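Local coordinates for structural polyprotein, VP3 (Israeli acute paralysis virus, PDB 5CDD) that probably serves as a structural capsid protein, one of the polyprotein-derived subunits that build the pentamers of the virus shell, at residues N62-H67 with A120-Y125; F130-A135 with F213-G218; R134-Y139 with A264-V269; F156-V161 with S235-I240. All coordinates share one frame; numbering follows the deposited sequence.

Contact 1 (N62-H67 with A120-Y125); sequences NPAVKH and AAPCEY
Ala-64 meets Ala-121 and Pro-122, and this is where the two segments pack closely. The methyl CB of Ala-64 sits 3.4 Å from Pro-122 CD and 3.7 Å from Ala-121 CB. Strand 64-72 is thus held against the first turn of helix 122-127. Ala-121 is the N-cap of that helix, and Pro-122 opens its first turn.

The other part of the contact is polar. Lys-66 and Glu-124 reach toward each other, tip to tip, and form a salt bridge of 3.0 Å from NZ to OE1. Bends at chi2 (-70°) and chi3 (-65°) place the lysine CD and CE beside OE1, from where NZ reaches it. NZ comes in on the syn lone pair of OE1. The anti lone pair of the same oxygen takes the backbone N-H of Ala-121, at 2.9 Å from N to OE1. Glu-124 thus bonds back to the backbone of the N-cap residue. Two donors therefore grip OE1 and would probably help fix the carboxylate. Between the two parts the packing is looser: Lys-66 CD passes Ala-121 CB at 4.2 Å. No solvent side replaces it, because every touching residue is buried.

The charges have further partners. Lys-66 NZ also bonds Ser-99 OG and Asp-119 O, and Glu-124 OE2 forms a salt bridge with Lys-262. Pro-63 and Val-65 turn their side chains away from the helix and onto strand 255-265, which pairs with strand 64-72; a classic beta bulge lies at Lys-66 and His-67, both facing Val-260.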
loop_
_atom_site.group_PDB
_atom_site.type_symbol
_atom_site.label_atom_id
_atom_site.label_comp_id
_atom_site.label_asym_id
_atom_site.label_seq_id
_atom_site.Cartn_x
_atom_site.Cartn_y
_atom_site.Cartn_z
ATOM N N ASN B 62 -30.028 -33.696 20.287
ATOM C CA ASN B 62 -30.419 -34.057 21.643
ATOM C C ASN B 62 -31.666 -34.936 21.558
ATOM O O ASN B 62 -32.707 -34.504 21.069
ATOM C CB ASN B 62 -30.722 -32.795 22.449
ATOM C CG ASN B 62 -30.941 -33.081 23.916
ATOM O OD1 ASN B 62 -31.657 -34.011 24.274
ATOM N ND2 ASN B 62 -30.336 -32.275 24.775
ATOM N N PRO B 63 -31.571 -36.191 22.017
ATOM C CA PRO B 63 -32.708 -37.116 21.980
ATOM C C PRO B 63 -33.808 -36.774 22.982
ATOM O O PRO B 63 -33.542 -36.234 24.057
ATOM C CB PRO B 63 -32.065 -38.469 22.287
ATOM C CG PRO B 63 -30.645 -38.293 21.833
ATOM C CD PRO B 63 -30.330 -36.913 22.340
ATOM N N ALA B 64 -35.045 -37.101 22.621
ATOM C CA ALA B 64 -36.191 -36.847 23.486
ATOM C C ALA B 64 -37.282 -37.880 23.212
ATOM O O ALA B 64 -37.449 -38.331 22.078
ATOM C CB ALA B 64 -36.728 -35.441 23.251
ATOM N N VAL B 65 -38.018 -38.254 24.254
ATOM C CA VAL B 65 -39.089 -39.238 24.122
ATOM C C VAL B 65 -40.401 -38.593 23.677
ATOM O O VAL B 65 -40.885 -37.652 24.304
ATOM C CB VAL B 65 -39.342 -39.968 25.455
ATOM C CG1 VAL B 65 -40.400 -41.021 25.273
ATOM C CG2 VAL B 65 -38.079 -40.613 25.937
ATOM N N LYS B 66 -40.972 -39.110 22.594
ATOM C CA LYS B 66 -42.229 -38.594 22.076
ATOM C C LYS B 66 -43.381 -39.554 22.361
ATOM O O LYS B 66 -44.526 -39.125 22.521
ATOM C CB LYS B 66 -42.119 -38.346 20.567
ATOM C CG LYS B 66 -41.246 -37.161 20.178
ATOM C CD LYS B 66 -41.892 -35.825 20.542
ATOM C CE LYS B 66 -43.175 -35.581 19.762
ATOM N NZ LYS B 66 -43.787 -34.258 20.068
ATOM N N HIS B 67 -43.078 -40.848 22.438
ATOM C CA HIS B 67 -44.107 -41.848 22.691
ATOM C C HIS B 67 -43.688 -42.974 23.629
ATOM O O HIS B 67 -42.521 -43.358 23.685
ATOM C CB HIS B 67 -44.562 -42.479 21.375
ATOM C CG HIS B 67 -44.979 -41.487 20.337
ATOM N ND1 HIS B 67 -46.033 -40.619 20.520
ATOM C CD2 HIS B 67 -44.481 -41.224 19.106
ATOM C CE1 HIS B 67 -46.165 -39.861 19.446
ATOM N NE2 HIS B 67 -45.235 -40.208 18.573
ATOM N N ALA B 120 -42.876 -30.124 22.314
ATOM C CA ALA B 120 -41.729 -30.179 21.423
ATOM C C ALA B 120 -40.487 -30.857 21.991
ATOM O O ALA B 120 -40.193 -30.774 23.184
ATOM C CB ALA B 120 -41.370 -28.773 20.964
ATOM N N ALA B 121 -39.771 -31.536 21.101
ATOM C CA ALA B 121 -38.517 -32.202 21.424
ATOM C C ALA B 121 -37.474 -31.179 20.971
ATOM O O ALA B 121 -37.777 -30.301 20.160
ATOM C CB ALA B 121 -38.377 -33.479 20.622
ATOM N N PRO B 122 -36.238 -31.270 21.479
ATOM C CA PRO B 122 -35.222 -30.297 21.064
ATOM C C PRO B 122 -35.163 -29.936 19.571
ATOM O O PRO B 122 -35.067 -28.759 19.227
ATOM C CB PRO B 122 -33.918 -30.905 21.596
ATOM C CG PRO B 122 -34.238 -32.364 21.749
ATOM C CD PRO B 122 -35.635 -32.346 22.281
ATOM N N CYS B 123 -35.230 -30.921 18.679
ATOM C CA CYS B 123 -35.169 -30.608 17.252
ATOM C C CYS B 123 -36.450 -29.948 16.746
ATOM O O CYS B 123 -36.408 -29.098 15.857
ATOM C CB CYS B 123 -34.874 -31.866 16.427
ATOM S SG CYS B 123 -36.236 -33.037 16.289
ATOM N N GLU B 124 -37.588 -30.336 17.311
ATOM C CA GLU B 124 -38.869 -29.761 16.911
ATOM C C GLU B 124 -38.951 -28.316 17.405
ATOM O O GLU B 124 -39.574 -27.463 16.771
ATOM C CB GLU B 124 -40.029 -30.566 17.508
ATOM C CG GLU B 124 -40.019 -32.048 17.165
ATOM C CD GLU B 124 -41.210 -32.788 17.753
ATOM O OE1 GLU B 124 -41.456 -32.649 18.970
ATOM O OE2 GLU B 124 -41.897 -33.514 17.003
ATOM N N TYR B 125 -38.311 -28.058 18.541
ATOM C CA TYR B 125 -38.287 -26.734 19.160
ATOM C C TYR B 125 -37.484 -25.757 18.303
ATOM O O TYR B 125 -37.840 -24.585 18.174
ATOM C CB TYR B 125 -37.679 -26.853 20.564
ATOM C CG TYR B 125 -37.729 -25.600 21.416
ATOM C CD1 TYR B 125 -36.752 -24.609 21.303
ATOM C CD2 TYR B 125 -38.741 -25.418 22.361
ATOM C CE1 TYR B 125 -36.780 -23.470 22.112
ATOM C CE2 TYR B 125 -38.778 -24.285 23.172
ATOM C CZ TYR B 125 -37.795 -23.318 23.043
ATOM O OH TYR B 125 -37.832 -22.200 23.842
#

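Contact 2 (F130-A135 with F213-G218)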
loop_
_atom_site.group_PDB
_atom_site.type_symbol
_atom_site.label_atom_id
_atom_site.label_comp_id
_atom_site.label_asym_id
_atom_site.label_seq_id
_atom_site.Cartn_x
_atom_site.Cartn_y
_atom_site.Cartn_z
ATOM N N PHE B 130 -37.650 -21.315 12.103
ATOM C CA PHE B 130 -37.426 -21.096 10.681
ATOM C C PHE B 130 -38.644 -21.415 9.824
ATOM O O PHE B 130 -39.640 -21.933 10.321
ATOM C CB PHE B 130 -36.222 -21.932 10.250
ATOM C CG PHE B 130 -35.018 -21.736 11.131
ATOM C CD1 PHE B 130 -34.193 -20.625 10.973
ATOM C CD2 PHE B 130 -34.739 -22.635 12.156
ATOM C CE1 PHE B 130 -33.109 -20.410 11.826
ATOM C CE2 PHE B 130 -33.659 -22.429 13.014
ATOM C CZ PHE B 130 -32.843 -21.315 12.848
ATOM N N SER B 131 -38.557 -21.103 8.536
ATOM C CA SER B 131 -39.662 -21.347 7.617
ATOM C C SER B 131 -39.635 -22.724 6.965
ATOM O O SER B 131 -40.670 -23.384 6.868
ATOM C CB SER B 131 -39.688 -20.268 6.537
ATOM O OG SER B 131 -39.951 -18.998 7.104
ATOM N N TYR B 132 -38.464 -23.158 6.511
ATOM C CA TYR B 132 -38.344 -24.465 5.874
ATOM C C TYR B 132 -37.181 -25.244 6.465
ATOM O O TYR B 132 -36.232 -24.659 6.988
ATOM C CB TYR B 132 -38.135 -24.316 4.365
ATOM C CG TYR B 132 -39.031 -23.290 3.712
ATOM C CD1 TYR B 132 -38.584 -21.988 3.494
ATOM C CD2 TYR B 132 -40.331 -23.612 3.326
ATOM C CE1 TYR B 132 -39.407 -21.032 2.904
ATOM C CE2 TYR B 132 -41.164 -22.663 2.738
ATOM C CZ TYR B 132 -40.695 -21.376 2.530
ATOM O OH TYR B 132 -41.510 -20.430 1.951
ATOM N N TRP B 133 -37.255 -26.568 6.372
ATOM C CA TRP B 133 -36.211 -27.433 6.906
ATOM C C TRP B 133 -35.818 -28.536 5.934
ATOM O O TRP B 133 -36.452 -28.738 4.897
ATOM C CB TRP B 133 -36.674 -28.084 8.211
ATOM C CG TRP B 133 -37.828 -29.027 8.022
ATOM C CD1 TRP B 133 -39.151 -28.701 7.960
ATOM C CD2 TRP B 133 -37.754 -30.445 7.820
ATOM N NE1 TRP B 133 -39.908 -29.826 7.731
ATOM C CE2 TRP B 133 -39.076 -30.910 7.641
ATOM C CE3 TRP B 133 -36.699 -31.367 7.771
ATOM C CZ2 TRP B 133 -39.372 -32.259 7.415
ATOM C CZ3 TRP B 133 -36.994 -32.710 7.546
ATOM C CH2 TRP B 133 -38.321 -33.142 7.372
ATOM N N ARG B 134 -34.765 -29.256 6.302
ATOM C CA ARG B 134 -34.240 -30.369 5.523
ATOM C C ARG B 134 -33.295 -31.109 6.460
ATOM O O ARG B 134 -32.347 -30.519 6.978
ATOM C CB ARG B 134 -33.468 -29.857 4.307
ATOM C CG ARG B 134 -32.895 -30.957 3.437
ATOM C CD ARG B 134 -31.939 -30.398 2.402
ATOM N NE ARG B 134 -31.360 -31.455 1.577
ATOM C CZ ARG B 134 -31.994 -32.061 0.579
ATOM N NH1 ARG B 134 -33.234 -31.711 0.271
ATOM N NH2 ARG B 134 -31.392 -33.022 -0.107
ATOM N N ALA B 135 -33.553 -32.392 6.693
ATOM C CA ALA B 135 -32.700 -33.157 7.591
ATOM C C ALA B 135 -32.969 -34.653 7.576
ATOM O O ALA B 135 -33.935 -35.127 6.977
ATOM C CB ALA B 135 -32.849 -32.624 9.013
ATOM N N PHE B 213 -36.856 -28.327 0.360
ATOM C CA PHE B 213 -37.082 -28.126 1.784
ATOM C C PHE B 213 -38.571 -28.310 2.060
ATOM O O PHE B 213 -39.396 -28.165 1.157
ATOM C CB PHE B 213 -36.688 -26.706 2.195
ATOM C CG PHE B 213 -35.272 -26.332 1.854
ATOM C CD1 PHE B 213 -34.204 -26.842 2.584
ATOM C CD2 PHE B 213 -35.012 -25.430 0.826
ATOM C CE1 PHE B 213 -32.895 -26.455 2.298
ATOM C CE2 PHE B 213 -33.711 -25.037 0.532
ATOM C CZ PHE B 213 -32.650 -25.550 1.271
ATOM N N LEU B 214 -38.912 -28.626 3.306
ATOM C CA LEU B 214 -40.306 -28.800 3.701
ATOM C C LEU B 214 -40.682 -27.722 4.711
ATOM O O LEU B 214 -39.818 -27.184 5.403
ATOM C CB LEU B 214 -40.522 -30.187 4.311
ATOM C CG LEU B 214 -40.483 -31.373 3.344
ATOM C CD1 LEU B 214 -40.560 -32.671 4.124
ATOM C CD2 LEU B 214 -41.639 -31.275 2.364
ATOM N N LYS B 215 -41.970 -27.404 4.790
ATOM C CA LYS B 215 -42.437 -26.378 5.711
ATOM C C LYS B 215 -42.230 -26.789 7.163
ATOM O O LYS B 215 -42.073 -27.970 7.467
ATOM C CB LYS B 215 -43.914 -26.068 5.444
ATOM C CG LYS B 215 -44.160 -25.358 4.112
ATOM C CD LYS B 215 -45.610 -24.899 3.973
ATOM C CE LYS B 215 -45.810 -24.002 2.752
ATOM N NZ LYS B 215 -45.586 -24.710 1.461
ATOM N N THR B 216 -42.227 -25.808 8.059
ATOM C CA THR B 216 -42.024 -26.075 9.478
ATOM C C THR B 216 -43.262 -25.803 10.326
ATOM O O THR B 216 -43.186 -25.796 11.553
ATOM C CB THR B 216 -40.863 -25.223 10.038
ATOM O OG1 THR B 216 -41.204 -23.834 9.933
ATOM C CG2 THR B 216 -39.575 -25.504 9.275
ATOM N N ALA B 217 -44.396 -25.581 9.672
ATOM C CA ALA B 217 -45.644 -25.300 10.371
ATOM C C ALA B 217 -46.046 -26.454 11.285
ATOM O O ALA B 217 -46.439 -26.247 12.436
ATOM C CB ALA B 217 -46.752 -25.025 9.358
ATOM N N GLY B 218 -45.935 -27.672 10.768
ATOM C CA GLY B 218 -46.302 -28.836 11.555
ATOM C C GLY B 218 -47.764 -28.908 11.975
ATOM O O GLY B 218 -48.664 -28.668 11.167
#
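Trp-133 and Leu-214 lie side by side and point the same way, across an antiparallel pairing at one end of strand 132-144. In the capsid jelly roll this strand runs through the sheet that also holds 255-265. Here the short strand 214-215 joins it. Trp-133 and Leu-214 form a hydrogen-bonded pair, with N to O distances of 2.8 Å from Trp-133 N to Leu-214 O and 2.9 Å from Leu-214 N to Trp-133 O.

The indole turns back over its partner. Its CG lies between the backbone N and the carbonyl carbon (chi1 65°). One face then covers Leu-214 CB, which sits toward the rim, and CZ2 touches Leu-214 CD1 at 3.5 Å. Thr-216 slides past the indole in the opposite direction and puts CG2 at the ring edge, 3.5 Å from Trp-133 CD1.

Phe-213 is arranged differently. It crosses Arg-134 at about a right angle, and its ring and the guanidinium are turned 86° apart. Arg-134 CB meets the ring edge at CD1, 3.5 Å away. The arginine chain is extended from CG to NE, and NH1 ends on Met-212 O. Beside the ring, Tyr-132 CB touches Phe-213 CB, while the tyrosine OH bonds Gly-163 O of a neighbouring subunit.

Ser-131 and Tyr-132 both face Val-270 in a classic beta bulge, on the side of strand 267-270. Across the contact, Thr-216 N bonds Ser-131 O weakly. Trp-133 NE1 makes a weak bond of 2.9 Å to Lys-215 O, which lies at the edge of the indole, with an N-H...O angle of 121°.

Contact 3 (R134-Y139 with A264-V269); sequences RATMCY and AEDVVV
Thr-136 N donates to Glu-265 O at 2.8 Å, with an N-H...O angle of 165°. Glu-265 N returns a bond to Thr-136 O. The two residues are an antiparallel hydrogen-bonded pair. Arg-134 and Val-268 form the next such pair, but the register has shifted by one, so a beta bulge lies between them. The extra residue falls on the 264-269 side, where the chain turns a corner at Asp-266.

Asp-266 and Thr-136 lie side by side. Thr-136 OG1 bonds the anti lone pair of OD2, at 3.2 Å from OG1 to OD2. Cys-138 places SG 3.4 Å from Glu-265 CD. The glutamate OE1 forms a salt bridge with Arg-204. Val-268 CG2 lies alongside the arginine stem and meets Arg-134 CB. At the bulge, Ala-135 CB touches Val-267 CG2 at 3.8 Å. On the face of Met-137 and Ala-264, the bent methionine chain brings SD to Ala-264 CB.

Strand 132-144 lies between 255-265 and 202-205, with 64-72 beyond 255-265. This order matches the BIDG sheet of viral jelly rolls. Helix 56-60 packs against Val-267.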
loop_
_atom_site.group_PDB
_atom_site.type_symbol
_atom_site.label_atom_id
_atom_site.label_comp_id
_atom_site.label_asym_id
_atom_site.label_seq_id
_atom_site.Cartn_x
_atom_site.Cartn_y
_atom_site.Cartn_z
ATOM N N ARG B 134 -34.765 -29.256 6.302
ATOM C CA ARG B 134 -34.240 -30.369 5.523
ATOM C C ARG B 134 -33.295 -31.109 6.460
ATOM O O ARG B 134 -32.347 -30.519 6.978
ATOM C CB ARG B 134 -33.468 -29.857 4.307
ATOM C CG ARG B 134 -32.895 -30.957 3.437
ATOM C CD ARG B 134 -31.939 -30.398 2.402
ATOM N NE ARG B 134 -31.360 -31.455 1.577
ATOM C CZ ARG B 134 -31.994 -32.061 0.579
ATOM N NH1 ARG B 134 -33.234 -31.711 0.271
ATOM N NH2 ARG B 134 -31.392 -33.022 -0.107
ATOM N N ALA B 135 -33.553 -32.392 6.693
ATOM C CA ALA B 135 -32.700 -33.157 7.591
ATOM C C ALA B 135 -32.969 -34.653 7.576
ATOM O O ALA B 135 -33.935 -35.127 6.977
ATOM C CB ALA B 135 -32.849 -32.624 9.013
ATOM N N THR B 136 -32.085 -35.391 8.240
ATOM C CA THR B 136 -32.204 -36.834 8.357
ATOM C C THR B 136 -32.838 -37.084 9.716
ATOM O O THR B 136 -32.226 -36.819 10.750
ATOM C CB THR B 136 -30.824 -37.519 8.308
ATOM O OG1 THR B 136 -30.235 -37.317 7.017
ATOM C CG2 THR B 136 -30.958 -39.006 8.572
ATOM N N MET B 137 -34.071 -37.576 9.715
ATOM C CA MET B 137 -34.778 -37.838 10.958
ATOM C C MET B 137 -34.366 -39.160 11.581
ATOM O O MET B 137 -34.342 -40.194 10.913
ATOM C CB MET B 137 -36.286 -37.822 10.716
ATOM C CG MET B 137 -36.798 -36.493 10.188
ATOM S SD MET B 137 -36.168 -35.097 11.146
ATOM C CE MET B 137 -36.915 -35.408 12.744
ATOM N N CYS B 138 -34.041 -39.119 12.869
ATOM C CA CYS B 138 -33.622 -40.315 13.583
ATOM C C CYS B 138 -34.607 -40.676 14.683
ATOM O O CYS B 138 -35.087 -39.809 15.417
ATOM C CB CYS B 138 -32.233 -40.106 14.177
ATOM S SG CYS B 138 -30.980 -39.727 12.942
ATOM N N TYR B 139 -34.898 -41.968 14.788
ATOM C CA TYR B 139 -35.834 -42.472 15.782
ATOM C C TYR B 139 -35.275 -43.730 16.436
ATOM O O TYR B 139 -34.786 -44.624 15.747
ATOM C CB TYR B 139 -37.169 -42.803 15.106
ATOM C CG TYR B 139 -37.795 -41.637 14.373
ATOM C CD1 TYR B 139 -38.507 -40.659 15.063
ATOM C CD2 TYR B 139 -37.653 -41.498 12.991
ATOM C CE1 TYR B 139 -39.067 -39.569 14.399
ATOM C CE2 TYR B 139 -38.208 -40.407 12.315
ATOM C CZ TYR B 139 -38.913 -39.447 13.027
ATOM O OH TYR B 139 -39.458 -38.362 12.374
ATOM N N ALA B 264 -32.757 -35.113 15.133
ATOM C CA ALA B 264 -32.367 -34.959 13.733
ATOM C C ALA B 264 -30.865 -34.834 13.504
ATOM O O ALA B 264 -30.106 -34.494 14.411
ATOM C CB ALA B 264 -33.079 -33.750 13.137
ATOM N N GLU B 265 -30.449 -35.113 12.272
ATOM C CA GLU B 265 -29.045 -35.026 11.889
ATOM C C GLU B 265 -28.970 -34.451 10.480
ATOM O O GLU B 265 -29.959 -34.469 9.750
ATOM C CB GLU B 265 -28.395 -36.408 11.919
ATOM C CG GLU B 265 -28.683 -37.188 13.187
ATOM C CD GLU B 265 -27.873 -38.464 13.286
ATOM O OE1 GLU B 265 -27.681 -39.132 12.249
ATOM O OE2 GLU B 265 -27.438 -38.806 14.407
ATOM N N ASP B 266 -27.799 -33.946 10.102
ATOM C CA ASP B 266 -27.609 -33.348 8.786
ATOM C C ASP B 266 -28.693 -32.290 8.607
ATOM O O ASP B 266 -29.344 -32.212 7.564
ATOM C CB ASP B 266 -27.727 -34.414 7.696
ATOM C CG ASP B 266 -26.754 -35.558 7.897
ATOM O OD1 ASP B 266 -25.543 -35.286 8.050
ATOM O OD2 ASP B 266 -27.201 -36.729 7.903
ATOM N N VAL B 267 -28.871 -31.479 9.645
ATOM C CA VAL B 267 -29.880 -30.433 9.654
ATOM C C VAL B 267 -29.467 -29.155 8.945
ATOM O O VAL B 267 -28.314 -28.733 9.012
ATOM C CB VAL B 267 -30.272 -30.065 11.103
ATOM C CG1 VAL B 267 -31.338 -28.983 11.098
ATOM C CG2 VAL B 267 -30.765 -31.294 11.840
ATOM N N VAL B 268 -30.431 -28.556 8.256
ATOM C CA VAL B 268 -30.234 -27.299 7.556
ATOM C C VAL B 268 -31.587 -26.602 7.580
ATOM O O VAL B 268 -32.617 -27.226 7.324
ATOM C CB VAL B 268 -29.781 -27.505 6.090
ATOM C CG1 VAL B 268 -28.519 -28.320 6.049
ATOM C CG2 VAL B 268 -30.855 -28.191 5.293
ATOM N N VAL B 269 -31.588 -25.320 7.925
ATOM C CA VAL B 269 -32.823 -24.556 7.977
ATOM C C VAL B 269 -32.757 -23.386 7.010
ATOM O O VAL B 269 -31.676 -22.868 6.716
ATOM C CB VAL B 269 -33.095 -24.032 9.394
ATOM C CG1 VAL B 269 -33.343 -25.199 10.333
ATOM C CG2 VAL B 269 -31.923 -23.199 9.877
#

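Contact 4 (F156-V161 with S235-I240); sequences FFEPGV and SGFLCI
Ser-235 accepts the N-H of Gly-160 on its carbonyl, with 2.9 Å from Gly-160 N to Ser-235 O. The donor stands well above the carbonyl plane. Gly-236 follows, paired with Pro-159. Its CA lies 3.2 Å from Glu-158 O and also comes close to Phe-157 CE1, and its backbone angles suit glycine.

Phe-237 forms a hydrogen-bonded pair with Glu-158: Glu-158 N donates to Phe-237 O at 3.0 Å with an angle of 171°. The two side chains lie side by side. Glu-158 CB stands over the phenylalanine face, 3.8 Å from the centroid of the Phe-237 ring, a CH-pi contact. The carboxylate leads away from this strand; its OE2 meets Thr-194 OG1 and Arg-196 NE of a neighbouring subunit.

These strands are the middle pair of a four-stranded antiparallel sheet, 90-92, 236-247, 150-159 and 189-194. The order fits the CHEF sheet of the viral jelly roll.

Leu-238 comes next, on the same face as Phe-157. Its CD2 approaches the edge of the Phe-157 ring and lies 4.0 Å from Phe-157 CB. Cys-239 then pairs with Phe-156. The Phe-156 CG lies between the backbone N and the carbonyl carbon (chi1 68°), and one face of its ring covers Cys-239 CB, 3.4 Å from Phe-156 CE2. Cys-239 SG is oblique to that ring, 4.7 Å from its centroid.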
loop_
_atom_site.group_PDB
_atom_site.type_symbol
_atom_site.label_atom_id
_atom_site.label_comp_id
_atom_site.label_asym_id
_atom_site.label_seq_id
_atom_site.Cartn_x
_atom_site.Cartn_y
_atom_site.Cartn_z
ATOM N N PHE B 156 -41.975 -49.720 9.200
ATOM C CA PHE B 156 -41.692 -49.424 7.803
ATOM C C PHE B 156 -41.943 -47.959 7.480
ATOM O O PHE B 156 -42.647 -47.263 8.214
ATOM C CB PHE B 156 -42.531 -50.332 6.889
ATOM C CG PHE B 156 -44.010 -50.057 6.932
ATOM C CD1 PHE B 156 -44.589 -49.149 6.048
ATOM C CD2 PHE B 156 -44.828 -50.710 7.850
ATOM C CE1 PHE B 156 -45.960 -48.895 6.078
ATOM C CE2 PHE B 156 -46.198 -50.462 7.888
ATOM C CZ PHE B 156 -46.764 -49.552 6.998
ATOM N N PHE B 157 -41.352 -47.494 6.382
ATOM C CA PHE B 157 -41.503 -46.109 5.958
ATOM C C PHE B 157 -42.329 -45.986 4.685
ATOM O O PHE B 157 -42.110 -46.707 3.707
ATOM C CB PHE B 157 -40.132 -45.465 5.728
ATOM C CG PHE B 157 -40.208 -44.061 5.188
ATOM C CD1 PHE B 157 -40.723 -43.028 5.965
ATOM C CD2 PHE B 157 -39.793 -43.778 3.889
ATOM C CE1 PHE B 157 -40.826 -41.732 5.455
ATOM C CE2 PHE B 157 -39.894 -42.487 3.372
ATOM C CZ PHE B 157 -40.411 -41.463 4.157
ATOM N N GLU B 158 -43.275 -45.054 4.710
ATOM C CA GLU B 158 -44.144 -44.797 3.572
ATOM C C GLU B 158 -44.049 -43.318 3.209
ATOM O O GLU B 158 -44.419 -42.448 3.998
ATOM C CB GLU B 158 -45.587 -45.170 3.923
ATOM C CG GLU B 158 -46.644 -44.745 2.904
ATOM C CD GLU B 158 -46.365 -45.247 1.497
ATOM O OE1 GLU B 158 -45.906 -46.398 1.349
ATOM O OE2 GLU B 158 -46.621 -44.494 0.533
ATOM N N PRO B 159 -43.531 -43.014 2.012
ATOM C CA PRO B 159 -43.399 -41.628 1.565
ATOM C C PRO B 159 -44.724 -41.073 1.058
ATOM O O PRO B 159 -45.557 -41.815 0.540
ATOM C CB PRO B 159 -42.362 -41.731 0.457
ATOM C CG PRO B 159 -42.708 -43.043 -0.171
ATOM C CD PRO B 159 -42.920 -43.937 1.037
ATOM N N GLY B 160 -44.920 -39.769 1.213
ATOM C CA GLY B 160 -46.149 -39.160 0.741
ATOM C C GLY B 160 -47.098 -38.727 1.838
ATOM O O GLY B 160 -46.724 -38.655 3.007
ATOM N N VAL B 161 -48.338 -38.439 1.450
ATOM C CA VAL B 161 -49.361 -37.998 2.387
ATOM C C VAL B 161 -49.615 -39.044 3.464
ATOM O O VAL B 161 -49.457 -40.244 3.234
ATOM C CB VAL B 161 -50.693 -37.707 1.664
ATOM C CG1 VAL B 161 -51.677 -37.058 2.623
ATOM C CG2 VAL B 161 -50.447 -36.812 0.464
ATOM N N SER B 235 -43.336 -35.221 4.489
ATOM C CA SER B 235 -42.746 -36.114 3.478
ATOM C C SER B 235 -43.078 -37.598 3.616
ATOM O O SER B 235 -42.831 -38.374 2.691
ATOM C CB SER B 235 -41.215 -35.989 3.457
ATOM O OG SER B 235 -40.615 -36.923 4.348
ATOM N N GLY B 236 -43.612 -38.003 4.761
ATOM C CA GLY B 236 -43.944 -39.405 4.937
ATOM C C GLY B 236 -44.238 -39.772 6.375
ATOM O O GLY B 236 -44.500 -38.898 7.201
ATOM N N PHE B 237 -44.186 -41.064 6.682
ATOM C CA PHE B 237 -44.463 -41.522 8.035
ATOM C C PHE B 237 -43.934 -42.923 8.308
ATOM O O PHE B 237 -43.665 -43.696 7.386
ATOM C CB PHE B 237 -45.976 -41.486 8.292
ATOM C CG PHE B 237 -46.763 -42.474 7.468
ATOM C CD1 PHE B 237 -46.936 -43.787 7.902
ATOM C CD2 PHE B 237 -47.329 -42.095 6.252
ATOM C CE1 PHE B 237 -47.659 -44.707 7.139
ATOM C CE2 PHE B 237 -48.055 -43.008 5.481
ATOM C CZ PHE B 237 -48.220 -44.315 5.928
ATOM N N LEU B 238 -43.772 -43.232 9.589
ATOM C CA LEU B 238 -43.311 -44.544 10.021
ATOM C C LEU B 238 -44.518 -45.246 10.615
ATOM O O LEU B 238 -45.409 -44.599 11.158
ATOM C CB LEU B 238 -42.229 -44.423 11.093
ATOM C CG LEU B 238 -40.834 -43.967 10.684
ATOM C CD1 LEU B 238 -39.967 -43.837 11.912
ATOM C CD2 LEU B 238 -40.217 -44.966 9.736
ATOM N N CYS B 239 -44.543 -46.568 10.521
ATOM C CA CYS B 239 -45.661 -47.326 11.054
ATOM C C CYS B 239 -45.160 -48.528 11.842
ATOM O O CYS B 239 -44.375 -49.331 11.334
ATOM C CB CYS B 239 -46.567 -47.777 9.909
ATOM S SG CYS B 239 -48.160 -48.412 10.439
ATOM N N ILE B 240 -45.616 -48.642 13.087
ATOM C CA ILE B 240 -45.213 -49.742 13.956
ATOM C C ILE B 240 -46.342 -50.767 14.097
ATOM O O ILE B 240 -47.320 -50.538 14.812
ATOM C CB ILE B 240 -44.822 -49.216 15.354
ATOM C CG1 ILE B 240 -43.775 -48.110 15.212
ATOM C CG2 ILE B 240 -44.269 -50.350 16.203
ATOM C CD1 ILE B 240 -43.376 -47.464 16.521
#

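How the contacts relate
From the N terminus, contact 1 comes first and closes before any other opens, tying strand 64-72 to helix 122-127. The chain then enters strand 132-144, from which contacts 2 and 3 both start, sharing Arg-134 and Ala-135. Contact 4 opens next on strand 150-159. Contact 2 closes at 213-218, contact 4 at 235-240 and contact 3 at 264-269. Contacts 2 and 4 therefore cross, and contact 4 lies wholly within the span of contact 3. Contacts 1, 2 and 3 reach one sheet; contact 4 holds the other. Tyr-139 on Leu-238 and Leu-214 on Ser-235 join the two sheets, and Cys-123 packs on Ala-264.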